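Local coordinates for protein putative mandelate racemase (Salmonella typhimurium, PDB 2O56) that is of unknown function but binds magnesium and, as a member of the enolase superfamily, is probably a hydro-lyase (dehydratase), at residues D174-D179 with K196-G201; A334-T339 with E374-P379; Y364-K369 with I381-T386. All coordinates share one frame; numbering follows the deposited sequence.

Contact 1 (D174-D179 with K196-G201); sequences DTVAMD and KILRLG
Thr175 reaches the backbone of helix 195-212 with its hydroxyl: OG1 donates to the carbonyl O of Gly201 at 2.9 Å. The torsion that places OG1 between its own backbone N and carbonyl carbon (chi1 62°) turns the oxygen toward the helix, where it meets the acceptor from above the carbonyl plane, at a C=O...donor angle of 106°. The absence of a side chain at Gly201 lets the loop come close. Its CA lies 3.2 Å from Thr175 O in a CA-H...O contact and 4.1 Å from Val176 CG2, which occupies the space beside it. Val176 turns both methyls to the helix; CG1 meets Leu198 CD2 at 4.0 Å, the two side chains crossing obliquely, while CG2 touches the same leucine methyl.

Strand 170-173, the loop that begins with residues 174-179 and the helix that follows form one beta-alpha unit of the modified (beta/alpha)8, or TIM, barrel of the enolase superfamily, so the loop folds back on its own helix. Asp174 OD1 accepts from Val176 N at 3.0 Å, nearly along the C-O axis, which makes an Asx turn; a further bond from Ala177 N, above the carboxylate plane, completes an Asx motif. OD2 is hydrogen-bonded to His223 ND1. Phe234 of helix 228-238 also packs on Thr175 and Val176.

Toward Met178 and Asp179, side-chain packing between the two segments thins out to Leu200 CD2, 4.1 Å from Met178 O. One turn on, Arg204 grips the loop carbonyls, NH1 bonding Thr175 O and Met178 O, and NH2 Asp179 O. Leu200 and Asp179 are partly exposed, and Asp179 OD1 turns to the backbone N atoms of His181 and Asn183.

Contact 2 (A334-T339 with E374-P379); sequences ALHMET and EVPELP
His336 lays its imidazole against Val375 and Pro376, with CG anti to its own carbonyl carbon (chi1 -72°). From CB the side chain leaves helix 328-340 and reaches the loop through its ring. CG is 4.1 Å from Val375 CG2, and ND1 comes closer to this methyl, at 3.6 Å. The methyl sits over one face in a CH-pi contact, 4.0 Å from the ring centroid, and the two side chains cross at about a right angle. ND1 takes its hydrogen bond from the backbone N of Tyr119. Further out, CE1 approaches Pro376 O obliquely at 3.4 Å; that buried carbonyl oxygen has no hydrogen-bonding partner in the model. NE2 meets Pro376 CB at 3.6 Å and hydrogen-bonds Ile381 O, just beyond the loop segment.

The contact joins a helix of the C-terminal, TIM-barrel-like domain to the loop that runs on from the short strand 372-373. One turn along the helix, Thr339 OG1 hydrogen-bonds back to Leu335 O and lies against Val375 CG2 at 3.3 Å, wedging that methyl between the hydroxyl and the imidazole. Leu335 adds a further contact, its CB 4.1 Å from Pro376 CD and its CD1 against Glu374 O.

Contact 3 (Y364-K369 with I381-T386); sequences YNYLPK and IGQELT
Gln383 turns its carboxamide to the backbone of Tyr364, gripping both the N and the O of that residue. The two segments are loops of the C-terminal part of the enolase-type fold, on either side of the short strand 372-373 in the chain, and the glutamine joins them: its amide pairs with the N and O of one residue, as a peptide group would. Its CG stands anti to the backbone N, and the chain then folds at CB-CG to bring the amide round. NE2 donates to Tyr364 O at 2.8 Å, almost straight at 170° and with the acceptor in the amide plane. OE1 takes Tyr364 N at 3.1 Å on a lone pair, and also accepts from Glu384 N, so three bonds fix the rotation of the amide.

The ring of Tyr364 and the amide lie side by side, pointing opposite ways, their planes only 27° apart; OE1 lies at the ring's edge, 3.6 Å from CD2. Tyr366 runs past the glutamine in the same antiparallel sense but is turned more steeply, 57° between the planes, and its CD2 is 3.7 Å from Gln383 NE2. Glu384, next in the chain, forms salt bridges to Lys363 and Lys112. Beyond the amide, the phenol of Tyr366 holds the neighbouring peptide: its OH donates to Gly382 O at 2.6 Å, on a lone pair in the carbonyl plane.

Contacts 2 and 3 form one continuous patch, their centres about 10 Å apart and their segments alternating along the chain. They are joined by a probable hydrogen bond from His336 NE2 to Ile381 O at 3.0 Å, and by Leu378 CD1, which packs on Tyr364 CZ at 3.6 Å and also touches the Tyr366 hydroxyl. Contact 1 lies on the opposite side of the chain's centre, its centre about 37 Å from that of contact 2 and 36 Å from that of contact 3. Its Val176 side chain is about 13 Å from the magnesium ion held by Glu221, Glu247 and Glu273, and the Thr175 side chain about 8 Å from that of Glu221. Contacts 2 and 3 lie away from this site.

Contact 1 (D174-D179 with K196-G201)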
loop_
_atom_site.group_PDB
_atom_site.type_symbol
_atom_site.label_atom_id
_atom_site.label_comp_id
_atom_site.label_asym_id
_atom_site.label_seq_id
_atom_site.Cartn_x
_atom_site.Cartn_y
_atom_site.Cartn_z
ATOM N N ASP A 174 -19.016 31.893 -1.146
ATOM C CA ASP A 174 -17.684 31.998 -0.561
ATOM C C ASP A 174 -17.728 33.088 0.501
ATOM O O ASP A 174 -17.725 34.271 0.170
ATOM C CB ASP A 174 -16.669 32.362 -1.664
ATOM C CG ASP A 174 -15.221 32.385 -1.175
ATOM O OD1 ASP A 174 -14.966 32.510 0.046
ATOM O OD2 ASP A 174 -14.320 32.291 -2.045
ATOM N N THR A 175 -17.746 32.683 1.773
ATOM C CA THR A 175 -17.851 33.631 2.880
ATOM C C THR A 175 -16.498 34.098 3.424
ATOM O O THR A 175 -16.468 34.910 4.348
ATOM C CB THR A 175 -18.636 33.060 4.040
ATOM O OG1 THR A 175 -17.964 31.899 4.545
ATOM C CG2 THR A 175 -20.065 32.726 3.631
ATOM N N VAL A 176 -15.390 33.595 2.862
ATOM C CA VAL A 176 -14.058 33.876 3.422
ATOM C C VAL A 176 -13.282 34.968 2.671
ATOM O O VAL A 176 -12.567 35.766 3.290
ATOM C CB VAL A 176 -13.215 32.571 3.586
ATOM C CG1 VAL A 176 -11.787 32.870 3.989
ATOM C CG2 VAL A 176 -13.829 31.699 4.646
ATOM N N ALA A 177 -13.438 35.012 1.347
ATOM C CA ALA A 177 -12.512 35.748 0.472
ATOM C C ALA A 177 -12.827 37.254 0.348
ATOM O O ALA A 177 -12.059 38.015 -0.244
ATOM C CB ALA A 177 -12.457 35.095 -0.904
ATOM N N MET A 178 -13.954 37.685 0.905
ATOM C CA MET A 178 -14.219 39.114 1.066
ATOM C C MET A 178 -13.779 39.504 2.471
ATOM O O MET A 178 -14.232 38.898 3.445
ATOM C CB MET A 178 -15.720 39.409 0.910
ATOM C CG MET A 178 -16.069 40.895 0.665
ATOM S SD MET A 178 -15.831 41.396 -1.055
ATOM C CE MET A 178 -17.077 40.426 -1.905
ATOM N N ASP A 179 -12.913 40.502 2.597
ATOM C CA ASP A 179 -12.584 41.003 3.945
ATOM C C ASP A 179 -13.719 41.863 4.513
ATOM O O ASP A 179 -14.784 41.978 3.896
ATOM C CB ASP A 179 -11.218 41.714 4.014
ATOM C CG ASP A 179 -11.190 43.049 3.284
ATOM O OD1 ASP A 179 -12.237 43.519 2.802
ATOM O OD2 ASP A 179 -10.093 43.635 3.175
ATOM N N LYS A 196 -9.566 35.186 13.611
ATOM C CA LYS A 196 -10.421 36.266 13.110
ATOM C C LYS A 196 -10.667 36.187 11.608
ATOM O O LYS A 196 -11.754 36.495 11.135
ATOM C CB LYS A 196 -9.837 37.635 13.464
ATOM C CG LYS A 196 -8.362 37.809 13.144
ATOM C CD LYS A 196 -7.894 39.211 13.465
ATOM C CE LYS A 196 -6.406 39.217 13.724
ATOM N NZ LYS A 196 -5.878 40.603 13.658
ATOM N N ILE A 197 -9.652 35.770 10.862
ATOM C CA ILE A 197 -9.774 35.630 9.416
ATOM C C ILE A 197 -10.915 34.685 9.049
ATOM O O ILE A 197 -11.742 35.002 8.191
ATOM C CB ILE A 197 -8.432 35.181 8.792
ATOM C CG1 ILE A 197 -7.330 36.184 9.163
ATOM C CG2 ILE A 197 -8.563 35.060 7.291
ATOM C CD1 ILE A 197 -5.938 35.804 8.707
ATOM N N LEU A 198 -11.000 33.553 9.742
ATOM C CA LEU A 198 -11.967 32.511 9.400
ATOM C C LEU A 198 -13.283 32.660 10.174
ATOM O O LEU A 198 -14.311 32.164 9.741
ATOM C CB LEU A 198 -11.369 31.122 9.641
ATOM C CG LEU A 198 -10.274 30.714 8.651
ATOM C CD1 LEU A 198 -9.690 29.378 9.045
ATOM C CD2 LEU A 198 -10.815 30.669 7.206
ATOM N N ARG A 199 -13.230 33.346 11.315
ATOM C CA ARG A 199 -14.406 33.569 12.167
ATOM C C ARG A 199 -15.470 34.398 11.441
ATOM O O ARG A 199 -16.676 34.119 11.553
ATOM C CB ARG A 199 -13.961 34.268 13.462
ATOM C CG ARG A 199 -15.075 34.744 14.396
ATOM C CD ARG A 199 -15.698 33.617 15.182
ATOM N NE ARG A 199 -14.740 32.607 15.617
ATOM C CZ ARG A 199 -15.040 31.317 15.762
ATOM N NH1 ARG A 199 -16.275 30.887 15.517
ATOM N NH2 ARG A 199 -14.105 30.455 16.148
ATOM N N LEU A 200 -15.004 35.402 10.698
ATOM C CA LEU A 200 -15.831 36.188 9.800
ATOM C C LEU A 200 -16.602 35.322 8.794
ATOM O O LEU A 200 -17.827 35.409 8.700
ATOM C CB LEU A 200 -14.971 37.216 9.066
ATOM C CG LEU A 200 -15.684 38.203 8.133
ATOM C CD1 LEU A 200 -16.785 38.987 8.870
ATOM C CD2 LEU A 200 -14.666 39.154 7.518
ATOM N N GLY A 201 -15.868 34.493 8.052
ATOM C CA GLY A 201 -16.442 33.464 7.192
ATOM C C GLY A 201 -17.475 32.592 7.884
ATOM O O GLY A 201 -18.561 32.390 7.346
#

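Contact 2 (A334-T339 with E374-P379)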
loop_
_atom_site.group_PDB
_atom_site.type_symbol
_atom_site.label_atom_id
_atom_site.label_comp_id
_atom_site.label_asym_id
_atom_site.label_seq_id
_atom_site.Cartn_x
_atom_site.Cartn_y
_atom_site.Cartn_z
ATOM N N ALA A 334 -24.668 22.364 -20.675
ATOM C CA ALA A 334 -24.865 21.884 -19.307
ATOM C C ALA A 334 -26.226 21.214 -19.079
ATOM O O ALA A 334 -26.297 20.117 -18.536
ATOM C CB ALA A 334 -24.630 23.006 -18.319
ATOM N N LEU A 335 -27.305 21.874 -19.500
ATOM C CA LEU A 335 -28.655 21.326 -19.355
ATOM C C LEU A 335 -28.880 19.990 -20.060
ATOM O O LEU A 335 -29.551 19.118 -19.513
ATOM C CB LEU A 335 -29.716 22.345 -19.785
ATOM C CG LEU A 335 -29.712 23.634 -18.970
ATOM C CD1 LEU A 335 -30.731 24.604 -19.537
ATOM C CD2 LEU A 335 -29.958 23.369 -17.478
ATOM N N HIS A 336 -28.332 19.849 -21.270
ATOM C CA HIS A 336 -28.359 18.596 -22.002
ATOM C C HIS A 336 -27.624 17.451 -21.306
ATOM O O HIS A 336 -28.130 16.324 -21.224
ATOM C CB HIS A 336 -27.779 18.803 -23.407
ATOM C CG HIS A 336 -28.676 19.583 -24.329
ATOM N ND1 HIS A 336 -29.813 19.044 -24.895
ATOM C CD2 HIS A 336 -28.608 20.861 -24.773
ATOM C CE1 HIS A 336 -30.409 19.957 -25.640
ATOM N NE2 HIS A 336 -29.694 21.067 -25.589
ATOM N N MET A 337 -26.422 17.722 -20.821
ATOM C CA MET A 337 -25.641 16.692 -20.135
ATOM C C MET A 337 -26.386 16.296 -18.872
ATOM O O MET A 337 -26.569 15.120 -18.594
ATOM C CB MET A 337 -24.252 17.232 -19.774
ATOM C CG MET A 337 -23.239 16.171 -19.227
ATOM S SD MET A 337 -22.687 14.981 -20.460
ATOM C CE MET A 337 -21.659 16.006 -21.506
ATOM N N GLU A 338 -26.818 17.291 -18.116
ATOM C CA GLU A 338 -27.439 17.040 -16.822
ATOM C C GLU A 338 -28.800 16.336 -16.956
ATOM O O GLU A 338 -29.291 15.741 -16.002
ATOM C CB GLU A 338 -27.564 18.353 -16.052
ATOM C CG GLU A 338 -26.201 18.934 -15.675
ATOM C CD GLU A 338 -26.268 20.347 -15.125
ATOM O OE1 GLU A 338 -27.117 21.133 -15.590
ATOM O OE2 GLU A 338 -25.443 20.681 -14.242
ATOM N N THR A 339 -29.390 16.402 -18.150
ATOM C CA THR A 339 -30.662 15.743 -18.431
ATOM C C THR A 339 -30.471 14.266 -18.658
ATOM O O THR A 339 -31.286 13.458 -18.209
ATOM C CB THR A 339 -31.372 16.375 -19.669
ATOM O OG1 THR A 339 -31.680 17.733 -19.383
ATOM C CG2 THR A 339 -32.662 15.662 -20.016
ATOM N N GLU A 374 -35.605 23.683 -17.579
ATOM C CA GLU A 374 -35.913 22.600 -18.501
ATOM C C GLU A 374 -34.955 22.637 -19.673
ATOM O O GLU A 374 -34.417 23.686 -20.017
ATOM C CB GLU A 374 -37.368 22.650 -18.982
ATOM C CG GLU A 374 -38.405 22.476 -17.851
ATOM C CD GLU A 374 -39.837 22.576 -18.358
ATOM O OE1 GLU A 374 -40.150 23.558 -19.067
ATOM O OE2 GLU A 374 -40.643 21.675 -18.053
ATOM N N VAL A 375 -34.732 21.469 -20.253
ATOM C CA VAL A 375 -33.766 21.281 -21.332
ATOM C C VAL A 375 -34.284 21.872 -22.676
ATOM O O VAL A 375 -35.482 21.791 -22.957
ATOM C CB VAL A 375 -33.417 19.765 -21.430
ATOM C CG1 VAL A 375 -34.559 18.953 -22.040
ATOM C CG2 VAL A 375 -32.094 19.526 -22.116
ATOM N N PRO A 376 -33.389 22.477 -23.498
ATOM C CA PRO A 376 -33.761 22.860 -24.856
ATOM C C PRO A 376 -34.220 21.674 -25.703
ATOM O O PRO A 376 -33.784 20.542 -25.489
ATOM C CB PRO A 376 -32.460 23.442 -25.431
ATOM C CG PRO A 376 -31.691 23.896 -24.227
ATOM C CD PRO A 376 -31.995 22.864 -23.194
ATOM N N GLU A 377 -35.099 21.942 -26.662
ATOM C CA GLU A 377 -35.692 20.874 -27.459
ATOM C C GLU A 377 -35.361 20.948 -28.950
ATOM O O GLU A 377 -35.643 20.002 -29.695
ATOM C CB GLU A 377 -37.208 20.808 -27.235
ATOM C CG GLU A 377 -37.629 20.456 -25.794
ATOM C CD GLU A 377 -37.359 18.994 -25.409
ATOM O OE1 GLU A 377 -36.982 18.194 -26.296
ATOM O OE2 GLU A 377 -37.529 18.652 -24.208
ATOM N N LEU A 378 -34.774 22.069 -29.378
ATOM C CA LEU A 378 -34.417 22.270 -30.793
ATOM C C LEU A 378 -33.270 21.327 -31.168
ATOM O O LEU A 378 -32.596 20.812 -30.273
ATOM C CB LEU A 378 -33.977 23.718 -31.006
ATOM C CG LEU A 378 -35.028 24.792 -30.682
ATOM C CD1 LEU A 378 -34.385 26.165 -30.640
ATOM C CD2 LEU A 378 -36.132 24.761 -31.730
ATOM N N PRO A 379 -33.046 21.089 -32.477
ATOM C CA PRO A 379 -31.856 20.324 -32.900
ATOM C C PRO A 379 -30.511 20.829 -32.344
ATOM O O PRO A 379 -30.307 22.047 -32.185
ATOM C CB PRO A 379 -31.884 20.439 -34.435
ATOM C CG PRO A 379 -33.344 20.622 -34.765
ATOM C CD PRO A 379 -33.891 21.472 -33.630
#

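Contact 3 (Y364-K369 with I381-T386)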
loop_
_atom_site.group_PDB
_atom_site.type_symbol
_atom_site.label_atom_id
_atom_site.label_comp_id
_atom_site.label_asym_id
_atom_site.label_seq_id
_atom_site.Cartn_x
_atom_site.Cartn_y
_atom_site.Cartn_z
ATOM N N TYR A 364 -31.759 32.360 -28.315
ATOM C CA TYR A 364 -32.864 31.805 -27.535
ATOM C C TYR A 364 -32.661 32.063 -26.052
ATOM O O TYR A 364 -31.530 32.055 -25.559
ATOM C CB TYR A 364 -33.008 30.300 -27.796
ATOM C CG TYR A 364 -33.136 29.949 -29.261
ATOM C CD1 TYR A 364 -34.335 30.150 -29.951
ATOM C CD2 TYR A 364 -32.057 29.423 -29.961
ATOM C CE1 TYR A 364 -34.449 29.831 -31.300
ATOM C CE2 TYR A 364 -32.157 29.106 -31.308
ATOM C CZ TYR A 364 -33.356 29.312 -31.970
ATOM O OH TYR A 364 -33.452 28.991 -33.303
ATOM N N ASN A 365 -33.743 32.316 -25.333
ATOM C CA ASN A 365 -33.627 32.631 -23.913
ATOM C C ASN A 365 -34.214 31.514 -23.073
ATOM O O ASN A 365 -35.429 31.353 -22.997
ATOM C CB ASN A 365 -34.277 33.981 -23.570
ATOM C CG ASN A 365 -33.701 34.610 -22.292
ATOM O OD1 ASN A 365 -32.758 34.089 -21.691
ATOM N ND2 ASN A 365 -34.281 35.727 -21.871
ATOM N N TYR A 366 -33.335 30.720 -22.475
ATOM C CA TYR A 366 -33.756 29.692 -21.539
ATOM C C TYR A 366 -33.543 30.203 -20.127
ATOM O O TYR A 366 -32.418 30.511 -19.718
ATOM C CB TYR A 366 -32.987 28.392 -21.778
ATOM C CG TYR A 366 -33.072 27.910 -23.207
ATOM C CD1 TYR A 366 -34.255 27.365 -23.710
ATOM C CD2 TYR A 366 -31.977 27.999 -24.057
ATOM C CE1 TYR A 366 -34.338 26.940 -25.021
ATOM C CE2 TYR A 366 -32.052 27.575 -25.370
ATOM C CZ TYR A 366 -33.230 27.045 -25.843
ATOM O OH TYR A 366 -33.307 26.610 -27.147
ATOM N N LEU A 367 -34.633 30.321 -19.386
ATOM C CA LEU A 367 -34.550 30.884 -18.050
ATOM C C LEU A 367 -35.072 29.865 -17.061
ATOM O O LEU A 367 -36.002 29.118 -17.379
ATOM C CB LEU A 367 -35.341 32.196 -17.962
ATOM C CG LEU A 367 -34.805 33.371 -18.797
ATOM C CD1 LEU A 367 -35.798 34.532 -18.800
ATOM C CD2 LEU A 367 -33.425 33.851 -18.316
ATOM N N PRO A 368 -34.472 29.815 -15.858
ATOM C CA PRO A 368 -35.017 28.902 -14.869
ATOM C C PRO A 368 -36.303 29.484 -14.302
ATOM O O PRO A 368 -36.474 30.698 -14.341
ATOM C CB PRO A 368 -33.930 28.857 -13.795
ATOM C CG PRO A 368 -33.210 30.149 -13.926
ATOM C CD PRO A 368 -33.319 30.578 -15.351
ATOM N N LYS A 369 -37.189 28.617 -13.806
ATOM C CA LYS A 369 -38.451 29.024 -13.190
ATOM C C LYS A 369 -38.617 28.242 -11.903
ATOM O O LYS A 369 -38.653 27.007 -11.933
ATOM C CB LYS A 369 -39.630 28.703 -14.115
ATOM C CG LYS A 369 -39.703 29.542 -15.393
ATOM C CD LYS A 369 -40.274 30.922 -15.142
ATOM C CE LYS A 369 -40.283 31.746 -16.418
ATOM N NZ LYS A 369 -38.994 32.439 -16.682
ATOM N N ILE A 381 -27.434 21.735 -29.855
ATOM C CA ILE A 381 -27.398 22.300 -28.517
ATOM C C ILE A 381 -28.567 23.227 -28.217
ATOM O O ILE A 381 -28.853 23.498 -27.052
ATOM C CB ILE A 381 -26.040 22.961 -28.179
ATOM C CG1 ILE A 381 -25.839 24.264 -28.959
ATOM C CG2 ILE A 381 -24.889 21.974 -28.441
ATOM C CD1 ILE A 381 -24.732 25.131 -28.397
ATOM N N GLY A 382 -29.233 23.708 -29.272
ATOM C CA GLY A 382 -30.429 24.553 -29.149
ATOM C C GLY A 382 -30.112 25.993 -28.788
ATOM O O GLY A 382 -30.950 26.701 -28.204
ATOM N N GLN A 383 -28.900 26.420 -29.132
ATOM C CA GLN A 383 -28.402 27.744 -28.792
ATOM C C GLN A 383 -27.384 28.220 -29.815
ATOM O O GLN A 383 -26.615 27.428 -30.364
ATOM C CB GLN A 383 -27.839 27.772 -27.367
ATOM C CG GLN A 383 -27.615 29.191 -26.800
ATOM C CD GLN A 383 -28.880 30.056 -26.770
ATOM O OE1 GLN A 383 -29.333 30.548 -27.809
ATOM N NE2 GLN A 383 -29.428 30.281 -25.564
ATOM N N GLU A 384 -27.415 29.519 -30.105
ATOM C CA GLU A 384 -26.631 30.104 -31.188
ATOM C C GLU A 384 -26.438 31.570 -30.847
ATOM O O GLU A 384 -27.329 32.190 -30.277
ATOM C CB GLU A 384 -27.414 30.045 -32.510
ATOM C CG GLU A 384 -27.490 28.684 -33.179
ATOM C CD GLU A 384 -28.023 28.762 -34.598
ATOM O OE1 GLU A 384 -28.439 29.868 -35.013
ATOM O OE2 GLU A 384 -28.027 27.718 -35.288
ATOM N N LEU A 385 -25.299 32.139 -31.220
ATOM C CA LEU A 385 -25.123 33.594 -31.137
ATOM C C LEU A 385 -26.081 34.270 -32.125
ATOM O O LEU A 385 -26.411 33.696 -33.169
ATOM C CB LEU A 385 -23.684 33.963 -31.491
ATOM C CG LEU A 385 -22.543 33.605 -30.538
ATOM C CD1 LEU A 385 -21.271 34.131 -31.149
ATOM C CD2 LEU A 385 -22.776 34.221 -29.155
ATOM N N THR A 386 -26.515 35.483 -31.807
ATOM C CA THR A 386 -27.362 36.244 -32.752
ATOM C C THR A 386 -26.508 36.804 -33.869
ATOM O O THR A 386 -25.306 37.020 -33.671
ATOM C CB THR A 386 -28.040 37.446 -32.082
ATOM O OG1 THR A 386 -27.037 38.373 -31.661
ATOM C CG2 THR A 386 -28.875 37.019 -30.905
#